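Local coordinates for protein Blo t 1 allergen (Blomia tropicalis, PDB 5JT8) that acts as a mite allergen and is probably a papain-family cysteine protease, captured here as a precursor that still carries its inhibitory propeptide, at residues I25-F31 with R48-F52; F31-K37 with I72-D77. All blocks are in the same frame, centred on the assembly; numbering follows the deposited sequence.

Overall arrangement
Both contacts lie in the I29-type inhibitory propeptide. From the N terminus, the chain first forms the short helix 28-34, then the long helix 42-62. Contact 1 closes the loop between them by setting residues 25-31 against residues 48-52. The chain then reaches the loop 72-77, before helix 80-88. Contact 2 brings this loop back to residues 31-37. The two contacts cross along the chain, because their segments alternate, and they share Phe-31. Their centres are about 7 Å apart. Phe-52 also touches Ile-72, and Arg-48 NH1 hydrogen-bonds to Asp-77 O. The short helix, the long helix and the loop thus form one compact unit.

Contact 1. Residues I25-F31 with R48-F52; sequences IKTFEQF and REHHF
Phe-52 and Phe-28 bring the short first helix of the propeptide against its long second helix. Phe-52 and Arg-48 fit the F and R positions of the ERFNIN motif, the helical signature of I29 propeptides. With Phe-31 the two rings form an aromatic cluster.

The Phe-52 side chain reaches across to the start of the short helix. Its CG lies anti to its backbone N (chi1 169°), which carries the ring over to Phe-28 and Phe-31, the three rings forming a triangle. Phe-28 turns its edge to the Phe-52 face in an offset edge-to-face pair, with centroids 5.8 Å apart and planes at 80°. Phe-28 CD1 lies 3.7 Å from Phe-52 CB, which sits at the Phe-28 edge. Phe-31 meets Phe-52 obliquely, with planes at 40°. The two side chains run past each other in opposite directions, and Phe-52 CE1 comes 3.6 Å from Phe-31 CB. On one flank of the ring, Phe-52 CE2 lies 3.4 Å from the carbonyl carbon of Thr-27.

Glu-49 lies over one face of the Phe-28 ring. Glu-49 CB makes a CH-pi contact, 3.7 Å from the Phe-28 ring centroid. Glu-49 OE1 comes over the same face, 3.1 Å from Phe-28 CD2. An acidic oxygen over a ring face is probably not itself attractive, and Glu-45 brings a like charge close. No hydrogen bond joins the two segments, so apolar and ring contacts hold the helices together here. Arg-48 contributes its aliphatic part, with CG beside the Phe-28 ring. Its bent chain then leads the guanidinium away to the backbone carbonyl of Asp-77. Ile-25 also touches Phe-52: Ile-25 CG2 meets the ring edge, near its plane, 3.7 Å from Phe-52 CZ.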
ATOM      1  N   ILE A  25     -24.115  -5.515  -2.877  1.00 93.99           N
ATOM      2  CA  ILE A  25     -23.958  -5.906  -4.277  1.00 91.68           C
ATOM      3  C   ILE A  25     -24.168  -7.406  -4.462  1.00 91.63           C
ATOM      4  O   ILE A  25     -23.307  -8.208  -4.088  1.00 91.17           O
ATOM      5  CB  ILE A  25     -22.571  -5.524  -4.801  1.00 88.27           C
ATOM      6  CG1 ILE A  25     -22.360  -4.015  -4.675  1.00 86.26           C
ATOM      7  CG2 ILE A  25     -22.406  -5.984  -6.234  1.00 87.27           C
ATOM      8  CD1 ILE A  25     -20.979  -3.559  -5.072  1.00 86.18           C
ATOM      9  N   LYS A  26     -25.302  -7.780  -5.057  1.00 92.34           N
ATOM     10  CA  LYS A  26     -25.716  -9.182  -5.105  1.00 89.98           C
ATOM     11  C   LYS A  26     -25.384  -9.927  -6.408  1.00 92.01           C
ATOM     12  O   LYS A  26     -25.301 -11.152  -6.395  1.00 94.96           O
ATOM     13  CB  LYS A  26     -27.219  -9.291  -4.820  1.00 90.83           C
ATOM     14  CG  LYS A  26     -28.127  -8.401  -5.679  1.00 93.04           C
ATOM     15  CD  LYS A  26     -29.447  -8.093  -4.965  1.00 91.95           C
ATOM     16  CE  LYS A  26     -30.333  -7.163  -5.780  1.00 91.23           C
ATOM     17  NZ  LYS A  26     -31.733  -7.106  -5.264  1.00 89.43           N
ATOM     18  N   THR A  27     -25.221  -9.217  -7.526  1.00 92.53           N
ATOM     19  CA  THR A  27     -24.634  -9.822  -8.736  1.00 95.13           C
ATOM     20  C   THR A  27     -24.175  -8.677  -9.670  1.00 94.15           C
ATOM     21  O   THR A  27     -24.166  -7.521  -9.259  1.00 96.38           O
ATOM     22  CB  THR A  27     -25.607 -10.813  -9.457  1.00107.84           C
ATOM     23  OG1 THR A  27     -26.143 -11.733  -8.501  1.00110.64           O
ATOM     24  CG2 THR A  27     -24.857 -11.680 -10.482  1.00103.89           C
ATOM     25  N   PHE A  28     -23.818  -8.991 -10.916  1.00 87.61           N
ATOM     26  CA  PHE A  28     -22.867  -8.188 -11.691  1.00 86.57           C
ATOM     27  C   PHE A  28     -23.231  -6.738 -12.012  1.00 88.29           C
ATOM     28  O   PHE A  28     -22.385  -5.866 -11.883  1.00 80.62           O
ATOM     29  CB  PHE A  28     -22.552  -8.887 -13.025  1.00 87.84           C
ATOM     30  CG  PHE A  28     -21.291  -8.386 -13.674  1.00 91.34           C
ATOM     31  CD1 PHE A  28     -20.052  -8.678 -13.120  1.00 92.49           C
ATOM     32  CD2 PHE A  28     -21.339  -7.569 -14.795  1.00 94.28           C
ATOM     33  CE1 PHE A  28     -18.890  -8.205 -13.695  1.00 91.69           C
ATOM     34  CE2 PHE A  28     -20.172  -7.070 -15.359  1.00 92.29           C
ATOM     35  CZ  PHE A  28     -18.949  -7.389 -14.807  1.00 91.43           C
ATOM     36  N   GLU A  29     -24.435  -6.457 -12.497  1.00 99.24           N
ATOM     37  CA  GLU A  29     -24.645  -5.098 -12.992  1.00106.04           C
ATOM     38  C   GLU A  29     -25.181  -4.147 -11.926  1.00108.46           C
ATOM     39  O   GLU A  29     -25.547  -3.011 -12.227  1.00111.40           O
ATOM     40  CB  GLU A  29     -25.547  -5.084 -14.230  1.00110.33           C
ATOM     41  CG  GLU A  29     -26.995  -5.435 -14.004  1.00110.64           C
ATOM     42  CD  GLU A  29     -27.231  -6.928 -13.949  1.00111.43           C
ATOM     43  OE1 GLU A  29     -26.246  -7.699 -14.001  1.00110.08           O
ATOM     44  OE2 GLU A  29     -28.408  -7.332 -13.865  1.00113.14           O
ATOM     45  N   GLN A  30     -25.210  -4.604 -10.680  1.00107.54           N
ATOM     46  CA  GLN A  30     -25.271  -3.674  -9.567  1.00105.80           C
ATOM     47  C   GLN A  30     -23.832  -3.253  -9.331  1.00101.19           C
ATOM     48  O   GLN A  30     -23.532  -2.075  -9.159  1.00103.24           O
ATOM     49  CB  GLN A  30     -25.887  -4.302  -8.318  1.00108.58           C
ATOM     50  CG  GLN A  30     -27.156  -5.089  -8.586  1.00113.80           C
ATOM     51  CD  GLN A  30     -26.957  -6.568  -8.354  1.00115.73           C
ATOM     52  OE1 GLN A  30     -26.122  -6.968  -7.543  1.00115.41           O
ATOM     53  NE2 GLN A  30     -27.707  -7.392  -9.074  1.00117.10           N
ATOM     54  N   PHE A  31     -22.945  -4.242  -9.355  1.00 92.40           N
ATOM     55  CA  PHE A  31     -21.507  -4.021  -9.309  1.00 86.82           C
ATOM     56  C   PHE A  31     -21.066  -3.130 -10.469  1.00 87.67           C
ATOM     57  O   PHE A  31     -20.208  -2.259 -10.301  1.00 84.65           O
ATOM     58  CB  PHE A  31     -20.780  -5.372  -9.338  1.00 83.66           C
ATOM     59  CG  PHE A  31     -19.308  -5.282  -9.624  1.00 81.76           C
ATOM     60  CD1 PHE A  31     -18.401  -5.108  -8.593  1.00 76.52           C
ATOM     61  CD2 PHE A  31     -18.828  -5.418 -10.921  1.00 80.28           C
ATOM     62  CE1 PHE A  31     -17.045  -5.041  -8.851  1.00 74.33           C
ATOM     63  CE2 PHE A  31     -17.470  -5.350 -11.185  1.00 77.41           C
ATOM     64  CZ  PHE A  31     -16.579  -5.166 -10.148  1.00 75.06           C
ATOM     65  N   ARG A  48     -15.709 -12.144 -17.268  1.00106.25           N
ATOM     66  CA  ARG A  48     -15.538 -11.156 -16.216  1.00100.84           C
ATOM     67  C   ARG A  48     -16.522 -11.309 -15.054  1.00 99.07           C
ATOM     68  O   ARG A  48     -16.134 -11.147 -13.897  1.00 98.33           O
ATOM     69  CB  ARG A  48     -15.649  -9.758 -16.835  1.00102.11           C
ATOM     70  CG  ARG A  48     -15.396  -8.615 -15.898  1.00100.67           C
ATOM     71  CD  ARG A  48     -13.972  -8.622 -15.389  1.00100.73           C
ATOM     72  NE  ARG A  48     -12.941  -8.378 -16.393  1.00100.33           N
ATOM     73  CZ  ARG A  48     -11.637  -8.439 -16.126  1.00 98.41           C
ATOM     74  NH1 ARG A  48     -11.231  -8.742 -14.901  1.00 99.48           N
ATOM     75  NH2 ARG A  48     -10.740  -8.202 -17.072  1.00 95.33           N
ATOM     76  N   GLU A  49     -17.786 -11.609 -15.346  1.00 97.59           N
ATOM     77  CA  GLU A  49     -18.754 -11.764 -14.268  1.00 97.16           C
ATOM     78  C   GLU A  49     -18.620 -13.124 -13.612  1.00 96.32           C
ATOM     79  O   GLU A  49     -19.082 -13.319 -12.494  1.00 99.29           O
ATOM     80  CB  GLU A  49     -20.194 -11.576 -14.739  1.00101.07           C
ATOM     81  CG  GLU A  49     -20.576 -12.027 -16.157  1.00105.92           C
ATOM     82  CD  GLU A  49     -21.816 -11.243 -16.646  1.00108.60           C
ATOM     83  OE1 GLU A  49     -21.783  -9.986 -16.622  1.00109.91           O
ATOM     84  OE2 GLU A  49     -22.870 -11.880 -16.956  1.00108.80           O
ATOM     85  N   HIS A  50     -17.963 -14.055 -14.292  1.00 92.57           N
ATOM     86  CA  HIS A  50     -17.622 -15.325 -13.660  1.00 90.93           C
ATOM     87  C   HIS A  50     -16.654 -15.101 -12.498  1.00 88.12           C
ATOM     88  O   HIS A  50     -16.827 -15.651 -11.406  1.00 88.96           O
ATOM     89  CB  HIS A  50     -17.003 -16.301 -14.669  1.00 91.15           C
ATOM     90  CG  HIS A  50     -16.486 -17.565 -14.042  1.00 92.09           C
ATOM     91  ND1 HIS A  50     -17.306 -18.451 -13.376  1.00 93.59           N
ATOM     92  CD2 HIS A  50     -15.232 -18.073 -13.950  1.00 92.10           C
ATOM     93  CE1 HIS A  50     -16.584 -19.457 -12.914  1.00 94.82           C
ATOM     94  NE2 HIS A  50     -15.322 -19.251 -13.247  1.00 94.88           N
ATOM     95  N   HIS A  51     -15.637 -14.284 -12.745  1.00 82.22           N
ATOM     96  CA  HIS A  51     -14.697 -13.917 -11.698  1.00 78.34           C
ATOM     97  C   HIS A  51     -15.406 -13.149 -10.594  1.00 70.64           C
ATOM     98  O   HIS A  51     -15.125 -13.364  -9.422  1.00 69.74           O
ATOM     99  CB  HIS A  51     -13.537 -13.101 -12.263  1.00 76.00           C
ATOM    100  CG  HIS A  51     -12.584 -13.911 -13.084  1.00 75.49           C
ATOM    101  ND1 HIS A  51     -11.676 -13.342 -13.949  1.00 77.13           N
ATOM    102  CD2 HIS A  51     -12.410 -15.250 -13.181  1.00 76.87           C
ATOM    103  CE1 HIS A  51     -10.975 -14.296 -14.537  1.00 78.61           C
ATOM    104  NE2 HIS A  51     -11.401 -15.462 -14.089  1.00 78.32           N
ATOM    105  N   PHE A  52     -16.343 -12.281 -10.962  1.00 70.17           N
ATOM    106  CA  PHE A  52     -17.130 -11.579  -9.956  1.00 70.53           C
ATOM    107  C   PHE A  52     -18.006 -12.530  -9.152  1.00 75.49           C
ATOM    108  O   PHE A  52     -18.138 -12.379  -7.936  1.00 72.58           O
ATOM    109  CB  PHE A  52     -18.019 -10.513 -10.579  1.00 69.60           C
ATOM    110  CG  PHE A  52     -19.037  -9.959  -9.619  1.00 72.52           C
ATOM    111  CD1 PHE A  52     -18.698  -8.945  -8.738  1.00 71.74           C
ATOM    112  CD2 PHE A  52     -20.325 -10.474  -9.576  1.00 73.76           C
ATOM    113  CE1 PHE A  52     -19.626  -8.443  -7.845  1.00 72.84           C
ATOM    114  CE2 PHE A  52     -21.249  -9.983  -8.683  1.00 73.09           C
ATOM    115  CZ  PHE A  52     -20.905  -8.963  -7.818  1.00 72.29           C
TER

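Contact 2. Residues F31-K37 with I72-D77; sequences FKKVFGK and INEYSD
Phe-35 has its CG anti to its own carbonyl carbon (chi1 -63°), and this lays its ring against the backbone of Glu-74. Glu-74 CA stands over the centre of one face, 3.8 Å from the Phe-35 ring centroid, in a CH-pi contact. Val-34 CG1 covers the opposite face, so the ring is sandwiched. The Glu-74 chain then extends away, and Glu-74 OE2 hydrogen-bonds to Gln-130 NE2 in the protease part of the chain.

Lys-37 reaches over nearly straight and bends only at its last torsion (chi4 33°). There Lys-37 NZ donates to the carbonyl O of Glu-74, 2.9 Å away. It approaches in the carbonyl plane, on a lone pair. On the way, Lys-37 CE passes 3.1 Å from Asp-77 OD2. Lys-37 NZ itself stays 4.6 Å from Asp-77 OD2, too far for a salt bridge, although the charges probably still attract. Asp-77 OD2 takes a hydrogen bond from Tyr-39 OH.

Phe-31 adds the outer part of its ring to this contact. The carbonyl O of Asn-73 meets its edge in plane, 3.3 Å from Phe-31 CE1. Asp-77 CB lies 3.8 Å from Phe-31 CZ, and Ile-72 CG2 is 3.9 Å from Phe-31 CD1.

The loop is also braced from within. Residues 73 to 76 form a type I turn, and Asn-73 OD1 accepts from Tyr-75 N in an Asx turn. Tyr-75 points to the protease side, where it meets Trp-303 edge-to-face. Asn-73, Tyr-75 and Asp-77 occupy the N, F and D positions of what is probably the GNFD motif, with Tyr in place of Phe, the loop characteristic of cathepsin-type propeptides.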
ATOM      1  N   PHE A  31     -22.945  -4.242  -9.355  1.00 92.40           N
ATOM      2  CA  PHE A  31     -21.507  -4.021  -9.309  1.00 86.82           C
ATOM      3  C   PHE A  31     -21.066  -3.130 -10.469  1.00 87.67           C
ATOM      4  O   PHE A  31     -20.208  -2.259 -10.301  1.00 84.65           O
ATOM      5  CB  PHE A  31     -20.780  -5.372  -9.338  1.00 83.66           C
ATOM      6  CG  PHE A  31     -19.308  -5.282  -9.624  1.00 81.76           C
ATOM      7  CD1 PHE A  31     -18.401  -5.108  -8.593  1.00 76.52           C
ATOM      8  CD2 PHE A  31     -18.828  -5.418 -10.921  1.00 80.28           C
ATOM      9  CE1 PHE A  31     -17.045  -5.041  -8.851  1.00 74.33           C
ATOM     10  CE2 PHE A  31     -17.470  -5.350 -11.185  1.00 77.41           C
ATOM     11  CZ  PHE A  31     -16.579  -5.166 -10.148  1.00 75.06           C
ATOM     12  N   LYS A  32     -21.666  -3.346 -11.639  1.00 88.96           N
ATOM     13  CA  LYS A  32     -21.350  -2.556 -12.829  1.00 89.43           C
ATOM     14  C   LYS A  32     -21.707  -1.091 -12.673  1.00 88.74           C
ATOM     15  O   LYS A  32     -20.903  -0.223 -12.998  1.00 89.56           O
ATOM     16  CB  LYS A  32     -22.068  -3.104 -14.058  1.00 92.33           C
ATOM     17  CG  LYS A  32     -21.229  -4.028 -14.890  1.00 94.12           C
ATOM     18  CD  LYS A  32     -20.634  -3.323 -16.092  1.00 97.06           C
ATOM     19  CE  LYS A  32     -21.720  -2.673 -16.934  1.00 99.99           C
ATOM     20  NZ  LYS A  32     -21.153  -1.960 -18.110  1.00100.08           N
ATOM     21  N   LYS A  33     -22.913  -0.809 -12.191  1.00 84.80           N
ATOM     22  CA  LYS A  33     -23.342   0.579 -12.070  1.00 85.36           C
ATOM     23  C   LYS A  33     -22.779   1.251 -10.813  1.00 84.36           C
ATOM     24  O   LYS A  33     -22.624   2.471 -10.782  1.00 84.02           O
ATOM     25  CB  LYS A  33     -24.878   0.691 -12.114  1.00 86.55           C
ATOM     26  CG  LYS A  33     -25.666  -0.019 -11.017  1.00 86.49           C
ATOM     27  CD  LYS A  33     -27.168   0.221 -11.226  1.00 91.37           C
ATOM     28  CE  LYS A  33     -28.042  -0.465 -10.177  1.00 92.79           C
ATOM     29  NZ  LYS A  33     -27.987  -1.958 -10.244  1.00 91.79           N
ATOM     30  N   VAL A  34     -22.449   0.469  -9.788  1.00 79.78           N
ATOM     31  CA  VAL A  34     -21.827   1.046  -8.600  1.00 75.97           C
ATOM     32  C   VAL A  34     -20.411   1.516  -8.926  1.00 77.20           C
ATOM     33  O   VAL A  34     -20.012   2.618  -8.543  1.00 79.43           O
ATOM     34  CB  VAL A  34     -21.787   0.051  -7.413  1.00 72.36           C
ATOM     35  CG1 VAL A  34     -20.833   0.538  -6.350  1.00 66.16           C
ATOM     36  CG2 VAL A  34     -23.173  -0.127  -6.817  1.00 72.60           C
ATOM     37  N   PHE A  35     -19.659   0.691  -9.650  1.00 73.25           N
ATOM     38  CA  PHE A  35     -18.264   1.012  -9.948  1.00 73.36           C
ATOM     39  C   PHE A  35     -18.079   1.488 -11.384  1.00 77.40           C
ATOM     40  O   PHE A  35     -16.944   1.661 -11.846  1.00 73.21           O
ATOM     41  CB  PHE A  35     -17.369  -0.198  -9.665  1.00 71.17           C
ATOM     42  CG  PHE A  35     -17.369  -0.610  -8.220  1.00 71.03           C
ATOM     43  CD1 PHE A  35     -16.806   0.210  -7.255  1.00 68.41           C
ATOM     44  CD2 PHE A  35     -17.952  -1.802  -7.821  1.00 72.43           C
ATOM     45  CE1 PHE A  35     -16.817  -0.155  -5.920  1.00 70.76           C
ATOM     46  CE2 PHE A  35     -17.963  -2.175  -6.487  1.00 71.50           C
ATOM     47  CZ  PHE A  35     -17.396  -1.351  -5.536  1.00 70.48           C
ATOM     48  N   GLY A  36     -19.205   1.694 -12.072  1.00 77.07           N
ATOM     49  CA  GLY A  36     -19.238   2.276 -13.403  1.00 79.87           C
ATOM     50  C   GLY A  36     -18.275   1.666 -14.398  1.00 86.48           C
ATOM     51  O   GLY A  36     -17.519   2.384 -15.052  1.00 89.27           O
ATOM     52  N   LYS A  37     -18.296   0.345 -14.530  1.00 94.33           N
ATOM     53  CA  LYS A  37     -17.276  -0.318 -15.333  1.00100.73           C
ATOM     54  C   LYS A  37     -17.651  -0.419 -16.809  1.00107.85           C
ATOM     55  O   LYS A  37     -18.708  -0.942 -17.172  1.00110.75           O
ATOM     56  CB  LYS A  37     -16.964  -1.705 -14.763  1.00 99.94           C
ATOM     57  CG  LYS A  37     -15.895  -1.673 -13.669  1.00 96.61           C
ATOM     58  CD  LYS A  37     -15.440  -3.066 -13.270  1.00 95.01           C
ATOM     59  CE  LYS A  37     -14.128  -3.022 -12.493  1.00 91.42           C
ATOM     60  NZ  LYS A  37     -13.979  -1.804 -11.647  1.00 90.08           N
ATOM     61  N   ILE A  72     -17.029  -7.402  -1.360  1.00 52.65           N
ATOM     62  CA  ILE A  72     -16.819  -6.964  -2.736  1.00 51.42           C
ATOM     63  C   ILE A  72     -16.231  -5.550  -2.824  1.00 53.98           C
ATOM     64  O   ILE A  72     -16.581  -4.673  -2.032  1.00 49.52           O
ATOM     65  CB  ILE A  72     -18.166  -6.985  -3.505  1.00 70.55           C
ATOM     66  CG1 ILE A  72     -18.737  -8.401  -3.532  1.00 67.64           C
ATOM     67  CG2 ILE A  72     -18.012  -6.422  -4.910  1.00 72.04           C
ATOM     68  CD1 ILE A  72     -17.802  -9.407  -4.165  1.00 68.03           C
ATOM     69  N   ASN A  73     -15.337  -5.333  -3.784  1.00 51.63           N
ATOM     70  CA  ASN A  73     -14.880  -3.992  -4.101  1.00 51.35           C
ATOM     71  C   ASN A  73     -14.624  -3.831  -5.596  1.00 52.85           C
ATOM     72  O   ASN A  73     -14.898  -4.743  -6.389  1.00 52.07           O
ATOM     73  CB  ASN A  73     -13.615  -3.658  -3.315  1.00 49.87           C
ATOM     74  CG  ASN A  73     -12.551  -4.718  -3.467  1.00 51.41           C
ATOM     75  OD1 ASN A  73     -12.019  -4.931  -4.564  1.00 43.86           O
ATOM     76  ND2 ASN A  73     -12.231  -5.395  -2.364  1.00 52.59           N
ATOM     77  N   GLU A  74     -14.070  -2.676  -5.960  1.00 53.20           N
ATOM     78  CA  GLU A  74     -13.819  -2.297  -7.353  1.00 58.37           C
ATOM     79  C   GLU A  74     -13.016  -3.340  -8.138  1.00 59.11           C
ATOM     80  O   GLU A  74     -13.098  -3.409  -9.366  1.00 60.83           O
ATOM     81  CB  GLU A  74     -13.086  -0.949  -7.398  1.00 59.21           C
ATOM     82  CG  GLU A  74     -11.676  -0.994  -6.807  1.00 60.18           C
ATOM     83  CD  GLU A  74     -10.907   0.309  -6.982  1.00 58.70           C
ATOM     84  OE1 GLU A  74     -10.546   0.632  -8.135  1.00 65.75           O
ATOM     85  OE2 GLU A  74     -10.667   1.010  -5.972  1.00 47.79           O
ATOM     86  N   TYR A  75     -12.248  -4.151  -7.423  1.00 56.80           N
ATOM     87  CA  TYR A  75     -11.355  -5.111  -8.054  1.00 55.28           C
ATOM     88  C   TYR A  75     -11.950  -6.514  -8.164  1.00 55.11           C
ATOM     89  O   TYR A  75     -11.312  -7.413  -8.708  1.00 52.99           O
ATOM     90  CB  TYR A  75     -10.047  -5.195  -7.269  1.00 49.30           C
ATOM     91  CG  TYR A  75      -9.252  -3.912  -7.203  1.00 51.41           C
ATOM     92  CD1 TYR A  75      -8.806  -3.286  -8.366  1.00 50.48           C
ATOM     93  CD2 TYR A  75      -8.906  -3.347  -5.972  1.00 42.11           C
ATOM     94  CE1 TYR A  75      -8.069  -2.122  -8.309  1.00 50.39           C
ATOM     95  CE2 TYR A  75      -8.168  -2.187  -5.906  1.00 45.29           C
ATOM     96  CZ  TYR A  75      -7.748  -1.578  -7.075  1.00 49.66           C
ATOM     97  OH  TYR A  75      -7.003  -0.422  -7.008  1.00 48.70           O
ATOM     98  N   SER A  76     -13.160  -6.697  -7.643  1.00 59.42           N
ATOM     99  CA  SER A  76     -13.746  -8.033  -7.473  1.00 62.27           C
ATOM    100  C   SER A  76     -14.055  -8.771  -8.774  1.00 71.22           C
ATOM    101  O   SER A  76     -14.561  -9.896  -8.753  1.00 75.37           O
ATOM    102  CB  SER A  76     -15.034  -7.937  -6.653  1.00 61.90           C
ATOM    103  OG  SER A  76     -14.780  -7.429  -5.361  1.00 59.49           O
ATOM    104  N   ASP A  77     -13.763  -8.147  -9.906  1.00 71.96           N
ATOM    105  CA  ASP A  77     -14.060  -8.773 -11.183  1.00 78.38           C
ATOM    106  C   ASP A  77     -12.823  -9.463 -11.776  1.00 76.02           C
ATOM    107  O   ASP A  77     -12.894 -10.061 -12.846  1.00 73.77           O
ATOM    108  CB  ASP A  77     -14.645  -7.739 -12.157  1.00 83.88           C
ATOM    109  CG  ASP A  77     -13.707  -6.566 -12.416  1.00 86.71           C
ATOM    110  OD1 ASP A  77     -12.887  -6.234 -11.529  1.00 89.99           O
ATOM    111  OD2 ASP A  77     -13.800  -5.965 -13.510  1.00 82.99           O
TER